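Local coordinates for protein MmoQ Response regulator (Methylococcus capsulatus, PDB 3LJX) that is a response regulator whose full-length form is probably a diguanylate cyclase making cyclic di-GMP from GTP, the part here comprising its all-helical HDOD domain, at residues E156-C160 and L172-F177; F104-Y109 and V144-A150. All blocks are in the same frame, centred on the assembly; numbering follows the deposited sequence.

Contact 1. Residues E156-C160 and L172-F177; sequences EYSEC and LERERF
Arg-176 places CG anti to its own carbonyl carbon (chi1 -54°) and then bends at chi2 and chi3. This carries its guanidinium across to Glu-159 and Glu-156. NH2 of Arg-176 donates to OE1 of Glu-159 at 3.0 Å, a salt bridge whose acceptor lies 23° out of the guanidinium plane. The second salt bridge, from Arg-176 NE to Glu-156 OE1 at 3.3 Å, has a bent and weak hydrogen bond. Both carboxylates stand steeply to the guanidinium plane. One arginine thus links two glutamates about a turn apart.

Next to the charges, Cys-160 SG touches Arg-176 CG at 3.7 Å and Leu-172 CG at 3.8 Å. It also makes an oblique sulfur-aromatic contact with the Phe-177 ring. That ring meets Glu-156 CB at its edge, and its CE2 touches Tyr-157 CD1 at 3.8 Å. Tyr-157 OH donates to Glu-173 OE2 at 2.7 Å, although the position of OE2 is less certain.

The two segments run nearly antiparallel, at 154°. They form a helical hairpin of helices 154-163 and 166-177 within the HDOD domain. Leu-149 of helix 144-152 packs on Tyr-157, Glu-173 and Phe-177 of the hairpin.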
loop_
_atom_site.group_PDB
_atom_site.type_symbol
_atom_site.label_atom_id
_atom_site.label_comp_id
_atom_site.label_asym_id
_atom_site.label_seq_id
_atom_site.Cartn_x
_atom_site.Cartn_y
_atom_site.Cartn_z
ATOM N N GLU A 156 22.604 -0.535 -2.281
ATOM C CA GLU A 156 22.684 -1.258 -1.018
ATOM C C GLU A 156 21.557 -2.274 -0.927
ATOM O O GLU A 156 21.769 -3.411 -0.505
ATOM C CB GLU A 156 22.638 -0.309 0.172
ATOM C CG GLU A 156 23.962 0.374 0.441
ATOM C CD GLU A 156 24.823 -0.371 1.445
ATOM O OE1 GLU A 156 24.317 -1.279 2.138
ATOM O OE2 GLU A 156 26.013 -0.035 1.548
ATOM N N TYR A 157 20.360 -1.876 -1.345
ATOM C CA TYR A 157 19.216 -2.759 -1.195
ATOM C C TYR A 157 19.315 -3.943 -2.156
ATOM O O TYR A 157 18.887 -5.035 -1.812
ATOM C CB TYR A 157 17.889 -2.011 -1.347
ATOM C CG TYR A 157 16.706 -2.739 -0.740
ATOM C CD1 TYR A 157 16.756 -3.227 0.565
ATOM C CD2 TYR A 157 15.533 -2.928 -1.463
ATOM C CE1 TYR A 157 15.670 -3.885 1.131
ATOM C CE2 TYR A 157 14.438 -3.581 -0.907
ATOM C CZ TYR A 157 14.514 -4.061 0.392
ATOM O OH TYR A 157 13.426 -4.718 0.949
ATOM N N SER A 158 19.904 -3.744 -3.334
ATOM C CA SER A 158 20.181 -4.887 -4.228
ATOM C C SER A 158 21.066 -5.937 -3.562
ATOM O O SER A 158 20.813 -7.132 -3.689
ATOM C CB SER A 158 20.805 -4.452 -5.550
ATOM O OG SER A 158 19.826 -3.928 -6.427
ATOM N N GLU A 159 22.095 -5.500 -2.841
ATOM C CA GLU A 159 22.879 -6.435 -2.039
ATOM C C GLU A 159 21.975 -7.228 -1.083
ATOM O O GLU A 159 22.003 -8.461 -1.068
ATOM C CB GLU A 159 23.960 -5.719 -1.234
ATOM C CG GLU A 159 25.057 -5.072 -2.051
ATOM C CD GLU A 159 26.087 -4.357 -1.169
ATOM O OE1 GLU A 159 26.168 -4.690 0.039
ATOM O OE2 GLU A 159 26.810 -3.465 -1.679
ATOM N N CYS A 160 21.182 -6.529 -0.277
ATOM C CA CYS A 160 20.314 -7.220 0.673
ATOM C C CYS A 160 19.402 -8.220 -0.037
ATOM O O CYS A 160 19.268 -9.365 0.383
ATOM C CB CYS A 160 19.476 -6.222 1.461
ATOM S SG CYS A 160 20.451 -5.050 2.424
ATOM N N LEU A 172 18.733 -8.006 7.948
ATOM C CA LEU A 172 19.783 -7.387 7.156
ATOM C C LEU A 172 19.460 -5.920 6.942
ATOM O O LEU A 172 20.351 -5.059 6.977
ATOM C CB LEU A 172 19.939 -8.101 5.816
ATOM C CG LEU A 172 21.193 -7.720 5.033
ATOM C CD1 LEU A 172 22.399 -7.632 5.959
ATOM C CD2 LEU A 172 21.448 -8.719 3.921
ATOM N N GLU A 173 18.178 -5.635 6.738
ATOM C CA GLU A 173 17.736 -4.264 6.536
ATOM C C GLU A 173 18.057 -3.440 7.770
ATOM O O GLU A 173 18.627 -2.354 7.659
ATOM C CB GLU A 173 16.242 -4.211 6.211
ATOM C CG GLU A 173 15.883 -4.783 4.838
ATOM C CD GLU A 173 14.381 -4.934 4.653
ATOM O OE1 GLU A 173 13.640 -4.721 5.641
ATOM O OE2 GLU A 173 13.947 -5.280 3.526
ATOM N N ARG A 174 17.728 -3.965 8.945
ATOM C CA ARG A 174 18.014 -3.255 10.194
ATOM C C ARG A 174 19.501 -2.914 10.338
ATOM O O ARG A 174 19.860 -1.829 10.788
ATOM C CB ARG A 174 17.511 -4.048 11.401
ATOM C CG ARG A 174 15.989 -4.016 11.533
ATOM C CD ARG A 174 15.492 -4.929 12.636
ATOM N NE ARG A 174 14.030 -4.966 12.687
ATOM C CZ ARG A 174 13.313 -5.818 13.424
ATOM N NH1 ARG A 174 13.912 -6.736 14.177
ATOM N NH2 ARG A 174 11.984 -5.759 13.403
ATOM N N GLU A 175 20.358 -3.836 9.926
ATOM C CA GLU A 175 21.795 -3.633 9.989
ATOM C C GLU A 175 22.242 -2.503 9.056
ATOM O O GLU A 175 22.993 -1.600 9.455
ATOM C CB GLU A 175 22.485 -4.936 9.607
ATOM C CG GLU A 175 23.916 -5.064 10.026
ATOM C CD GLU A 175 24.419 -6.490 9.833
ATOM O OE1 GLU A 175 24.186 -7.331 10.728
ATOM O OE2 GLU A 175 25.027 -6.774 8.775
ATOM N N ARG A 176 21.772 -2.549 7.811
ATOM C CA ARG A 176 22.212 -1.591 6.797
ATOM C C ARG A 176 21.592 -0.201 6.975
ATOM O O ARG A 176 22.256 0.824 6.780
ATOM C CB ARG A 176 21.906 -2.134 5.398
ATOM C CG ARG A 176 22.468 -3.531 5.123
ATOM C CD ARG A 176 23.979 -3.494 4.971
ATOM N NE ARG A 176 24.421 -4.190 3.768
ATOM C CZ ARG A 176 25.045 -5.361 3.779
ATOM N NH1 ARG A 176 25.316 -5.954 4.938
ATOM N NH2 ARG A 176 25.406 -5.938 2.639
ATOM N N PHE A 177 20.325 -0.172 7.377
ATOM C CA PHE A 177 19.523 1.043 7.291
ATOM C C PHE A 177 18.927 1.504 8.622
ATOM O O PHE A 177 18.292 2.552 8.685
ATOM C CB PHE A 177 18.369 0.824 6.303
ATOM C CG PHE A 177 18.789 0.242 4.977
ATOM C CD1 PHE A 177 19.606 0.953 4.115
ATOM C CD2 PHE A 177 18.326 -0.994 4.575
ATOM C CE1 PHE A 177 19.974 0.426 2.882
ATOM C CE2 PHE A 177 18.690 -1.522 3.344
ATOM C CZ PHE A 177 19.515 -0.812 2.503
#

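Contact 2. Residues F104-Y109 and V144-A150; sequences FDYAAY and VGRLALA
Aromatic contacts lead here, with Ala-150 CB seated over one face of the Phe-104 ring. The methyl lies 4.1 Å from the centroid of that ring and 24° off its normal, a CH-pi contact offset toward the rim. With CG anti to the backbone N (chi1 -169°), the Phe-104 ring lies along helix 144-152, and its far end reaches Arg-146. There its CE1 touches Arg-146 CB at 4.0 Å. Of the Arg-146 side chain, the base makes this contact; the extended chain carries the guanidinium off from Phe-104. Within segment 104-109, the CD2 edge of Phe-104 sits over the centre of the Tyr-106 ring.

Apolar contacts centre on Leu-147, whose two ends meet different tyrosines. Its CD2 touches Tyr-106 CE2 at 3.8 Å. Its CG lies only 3.5 Å from Tyr-109 CE2, approaching obliquely. Farther along the same tyrosine, Tyr-109 OH meets Val-144 by packing, 3.6 Å from its CA.

Here the start of helix 106-125 and the loop before it pack on helix 144-152, in the HDOD domain, an all-helical member of the HD phosphodiesterase clan. Val-144 of helix 144-152 also touches Leu-188 of helix 181-191.

Among the polar groups, Tyr-106 OH is hydrogen-bonded to Cys-101 N, and it lies 3.8 Å from Ala-150 CB. Asp-105 is the N-cap of helix 106-125. Its OD1 accepts from Ala-108 N at 3.0 Å, with an N-H...O angle of 156°, and the N-H comes from above the carboxylate plane.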
loop_
_atom_site.group_PDB
_atom_site.type_symbol
_atom_site.label_atom_id
_atom_site.label_comp_id
_atom_site.label_asym_id
_atom_site.label_seq_id
_atom_site.Cartn_x
_atom_site.Cartn_y
_atom_site.Cartn_z
ATOM N N PHE A 104 15.306 -5.369 -7.319
ATOM C CA PHE A 104 13.903 -5.260 -6.908
ATOM C C PHE A 104 12.944 -5.464 -8.081
ATOM O O PHE A 104 13.036 -4.790 -9.113
ATOM C CB PHE A 104 13.630 -3.908 -6.243
ATOM C CG PHE A 104 12.279 -3.811 -5.561
ATOM C CD1 PHE A 104 12.016 -4.538 -4.395
ATOM C CD2 PHE A 104 11.293 -2.961 -6.054
ATOM C CE1 PHE A 104 10.781 -4.441 -3.749
ATOM C CE2 PHE A 104 10.061 -2.850 -5.414
ATOM C CZ PHE A 104 9.806 -3.593 -4.256
ATOM N N ASP A 105 12.006 -6.386 -7.902
ATOM C CA ASP A 105 11.035 -6.697 -8.940
ATOM C C ASP A 105 9.877 -5.699 -8.897
ATOM O O ASP A 105 8.868 -5.943 -8.242
ATOM C CB ASP A 105 10.524 -8.130 -8.759
ATOM C CG ASP A 105 9.736 -8.623 -9.962
ATOM O OD1 ASP A 105 9.279 -7.779 -10.768
ATOM O OD2 ASP A 105 9.558 -9.857 -10.096
ATOM N N TYR A 106 10.024 -4.581 -9.598
ATOM C CA TYR A 106 9.029 -3.518 -9.547
ATOM C C TYR A 106 7.679 -3.950 -10.129
ATOM O O TYR A 106 6.624 -3.669 -9.550
ATOM C CB TYR A 106 9.538 -2.267 -10.252
ATOM C CG TYR A 106 10.661 -1.530 -9.522
ATOM C CD1 TYR A 106 11.988 -1.925 -9.659
ATOM C CD2 TYR A 106 10.386 -0.410 -8.731
ATOM C CE1 TYR A 106 13.016 -1.226 -9.008
ATOM C CE2 TYR A 106 11.393 0.286 -8.080
ATOM C CZ TYR A 106 12.709 -0.117 -8.219
ATOM O OH TYR A 106 13.711 0.576 -7.555
ATOM N N ALA A 107 7.704 -4.627 -11.273
ATOM C CA ALA A 107 6.455 -5.087 -11.859
ATOM C C ALA A 107 5.735 -5.979 -10.850
ATOM O O ALA A 107 4.523 -5.858 -10.661
ATOM C CB ALA A 107 6.695 -5.837 -13.171
ATOM N N ALA A 108 6.484 -6.863 -10.192
ATOM C CA ALA A 108 5.864 -7.783 -9.245
ATOM C C ALA A 108 5.280 -6.989 -8.090
ATOM O O ALA A 108 4.159 -7.249 -7.638
ATOM C CB ALA A 108 6.869 -8.844 -8.735
ATOM N N TYR A 109 6.040 -6.009 -7.618
ATOM C CA TYR A 109 5.579 -5.201 -6.503
ATOM C C TYR A 109 4.270 -4.499 -6.872
ATOM O O TYR A 109 3.316 -4.513 -6.097
ATOM C CB TYR A 109 6.635 -4.186 -6.058
ATOM C CG TYR A 109 6.036 -3.114 -5.192
ATOM C CD1 TYR A 109 5.800 -3.334 -3.836
ATOM C CD2 TYR A 109 5.647 -1.900 -5.740
ATOM C CE1 TYR A 109 5.214 -2.355 -3.043
ATOM C CE2 TYR A 109 5.068 -0.909 -4.959
ATOM C CZ TYR A 109 4.849 -1.138 -3.617
ATOM O OH TYR A 109 4.253 -0.149 -2.859
ATOM N N VAL A 144 4.526 -0.555 1.239
ATOM C CA VAL A 144 5.152 0.536 0.525
ATOM C C VAL A 144 6.572 0.811 1.050
ATOM O O VAL A 144 7.392 1.404 0.355
ATOM C CB VAL A 144 4.277 1.815 0.585
ATOM C CG1 VAL A 144 4.323 2.445 1.983
ATOM C CG2 VAL A 144 4.735 2.803 -0.461
ATOM N N GLY A 145 6.868 0.360 2.266
ATOM C CA GLY A 145 8.227 0.404 2.768
ATOM C C GLY A 145 9.247 -0.312 1.883
ATOM O O GLY A 145 10.423 0.055 1.869
ATOM N N ARG A 146 8.815 -1.329 1.143
ATOM C CA ARG A 146 9.724 -2.034 0.231
ATOM C C ARG A 146 10.137 -1.121 -0.913
ATOM O O ARG A 146 11.328 -0.986 -1.213
ATOM C CB ARG A 146 9.079 -3.286 -0.354
ATOM C CG ARG A 146 8.745 -4.383 0.645
ATOM C CD ARG A 146 8.304 -5.618 -0.121
ATOM N NE ARG A 146 7.846 -6.682 0.763
ATOM C CZ ARG A 146 8.610 -7.671 1.226
ATOM N NH1 ARG A 146 9.902 -7.759 0.895
ATOM N NH2 ARG A 146 8.074 -8.587 2.023
ATOM N N LEU A 147 9.143 -0.504 -1.551
ATOM C CA LEU A 147 9.380 0.488 -2.601
ATOM C C LEU A 147 10.339 1.581 -2.103
ATOM O O LEU A 147 11.260 1.984 -2.810
ATOM C CB LEU A 147 8.058 1.142 -2.999
ATOM C CG LEU A 147 7.693 1.389 -4.465
ATOM C CD1 LEU A 147 7.169 2.788 -4.615
ATOM C CD2 LEU A 147 8.836 1.116 -5.449
ATOM N N ALA A 148 10.106 2.064 -0.884
ATOM C CA ALA A 148 10.909 3.148 -0.329
ATOM C C ALA A 148 12.384 2.782 -0.146
ATOM O O ALA A 148 13.256 3.579 -0.448
ATOM C CB ALA A 148 10.313 3.634 0.985
ATOM N N LEU A 149 12.670 1.582 0.346
ATOM C CA LEU A 149 14.062 1.198 0.520
ATOM C C LEU A 149 14.738 1.043 -0.838
ATOM O O LEU A 149 15.886 1.459 -1.014
ATOM C CB LEU A 149 14.164 -0.119 1.276
ATOM C CG LEU A 149 13.942 -0.049 2.772
ATOM C CD1 LEU A 149 14.056 -1.465 3.378
ATOM C CD2 LEU A 149 14.947 0.911 3.374
ATOM N N ALA A 150 14.030 0.417 -1.784
ATOM C CA ALA A 150 14.561 0.186 -3.123
ATOM C C ALA A 150 14.859 1.527 -3.793
ATOM O O ALA A 150 15.838 1.671 -4.509
ATOM C CB ALA A 150 13.565 -0.620 -3.964
#

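How the contacts relate
Contact 2 is complete before the chain reaches contact 1. Its second segment, 144-150, is followed by segment 156-160 on the next helix. The centres of the two contacts are 14 Å apart, and contact 2 lies nearer the centre of the chain. Helix 144-152 joins them directly. It packs against segment 104-109 and also presents Leu-149 and Ala-150 to the hairpin. Tyr-157 CD2 lies 3.7 Å from Ala-150 CA, and Phe-177 CD2 4.1 Å from Leu-149 CD2. All four segments belong to the HDOD domain. The hairpin 154-177 packs on helix 144-152, farther from the chain's centre.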